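Local atomic coordinates of DotU family type IV/VI secretion system protein (Acinetobacter baumannii, PDB entry 6Y4R), a protein that is the cytoplasmic part of TssL, a DotU-family component of the bacterial type VI secretion system, probably serving in the membrane-anchored complex of that machine. Residues 90-93 with 97-100. Numbering follows the deposited sequence.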
# COMPACT_ATOMS: atom_id res chain seq x y z
N LEU A 90 3.11 -7.78 7.58
CA LEU A 90 3.30 -6.45 8.17
C LEU A 90 1.98 -5.82 8.62
O LEU A 90 1.97 -4.96 9.51
CB LEU A 90 3.98 -5.53 7.17
CG LEU A 90 5.41 -5.93 6.82
CD1 LEU A 90 6.08 -4.92 5.86
CD2 LEU A 90 6.21 -6.12 8.09
N GLN A 91 0.87 -6.24 8.02
CA GLN A 91 -0.43 -5.79 8.52
C GLN A 91 -0.64 -6.27 9.93
O GLN A 91 -1.14 -5.53 10.78
CB GLN A 91 -1.55 -6.30 7.62
CG GLN A 91 -1.94 -5.37 6.49
CD GLN A 91 -2.73 -4.15 6.99
OE1 GLN A 91 -3.67 -4.28 7.79
NE2 GLN A 91 -2.36 -2.97 6.51
N LEU A 92 -0.18 -7.49 10.23
CA LEU A 92 -0.40 -8.08 11.54
C LEU A 92 0.67 -7.62 12.52
O LEU A 92 0.38 -7.33 13.69
CB LEU A 92 -0.38 -9.61 11.41
CG LEU A 92 -0.52 -10.49 12.64
CD1 LEU A 92 -1.96 -10.47 13.11
CD2 LEU A 92 -0.08 -11.91 12.37
N SER A 93 1.90 -7.46 12.01
CA SER A 93 3.01 -7.03 12.86
C SER A 93 2.87 -5.56 13.25
O SER A 93 2.99 -5.22 14.44
CB SER A 93 4.34 -7.32 12.14
OG SER A 93 5.47 -6.77 12.81
N SER A 97 -3.59 -6.32 12.54
CA SER A 97 -4.82 -6.43 11.76
C SER A 97 -4.68 -7.50 10.68
O SER A 97 -3.59 -7.77 10.17
CB SER A 97 -5.20 -5.06 11.14
OG SER A 97 -6.48 -5.09 10.51
N GLN A 98 -5.81 -8.16 10.41
CA GLN A 98 -5.96 -9.03 9.26
C GLN A 98 -7.17 -8.63 8.42
O GLN A 98 -7.66 -9.44 7.62
CB GLN A 98 -6.10 -10.49 9.69
CG GLN A 98 -5.20 -10.97 10.79
CD GLN A 98 -5.39 -12.46 11.04
OE1 GLN A 98 -5.37 -13.26 10.10
NE2 GLN A 98 -5.64 -12.82 12.30
N LEU A 99 -7.68 -7.41 8.61
CA LEU A 99 -8.91 -6.96 7.97
C LEU A 99 -8.64 -5.96 6.86
O LEU A 99 -9.55 -5.23 6.45
CB LEU A 99 -9.85 -6.34 9.01
CG LEU A 99 -10.34 -7.17 10.21
CD1 LEU A 99 -11.17 -6.29 11.11
CD2 LEU A 99 -11.11 -8.41 9.79
N ALA A 100 -7.39 -5.89 6.40
CA ALA A 100 -6.99 -4.89 5.41
C ALA A 100 -7.79 -5.01 4.11
O ALA A 100 -8.05 -3.99 3.46
CB ALA A 100 -5.50 -5.03 5.14
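Gln91 lays its terminal amide over the methyl of Ala100, with CD 3.4 Å from Ala100 CB and the amide oxygen OE1 about as near. A bend at chi2 turns the carboxamide back from the extended course, with one face against the methyl of Ala100, the first residue of helix 100-114. The same OE1 lies 3.8 Å from Ser97 CB, so the glutamine touches Ser97 in the short loop and Ala100 at the start of the next helix. One backbone bond ties that loop to helix 90-95: Ser97 N donates to Gln91 O over 3.1 Å. The N-H points almost straight at the oxygen (170°), yet the donor stands above the carbonyl plane, 41° out of it. Leu92 N and Ser97 O come within 3.4 Å of each other as well, but the angle is too poor for a bond.

Beyond this link the chain folds on itself in an ST turn, Ser97 OG accepting from Leu99 N at 3.2 Å. Placing OG opposite the backbone N (chi1 -173°) swings it toward the following peptide, and Leu99, the N-cap residue, then leads into helix 100-114. On the solvent-facing side Leu92 and Gln98 run side by side in the same direction, Leu92 CD1 resting 4.0 Å from Gln98 CG.

Tyr60 and Ala64 of helix 52-71 pack against both Gln91 and Ala100, while Asp67 of that helix accepts from the backbone N of Leu90 and Gln91. No hydrogen bond from the Gln91 amide crosses between the two segments, so this polar group contributes packing against a methyl, and the directional hold comes from the backbone.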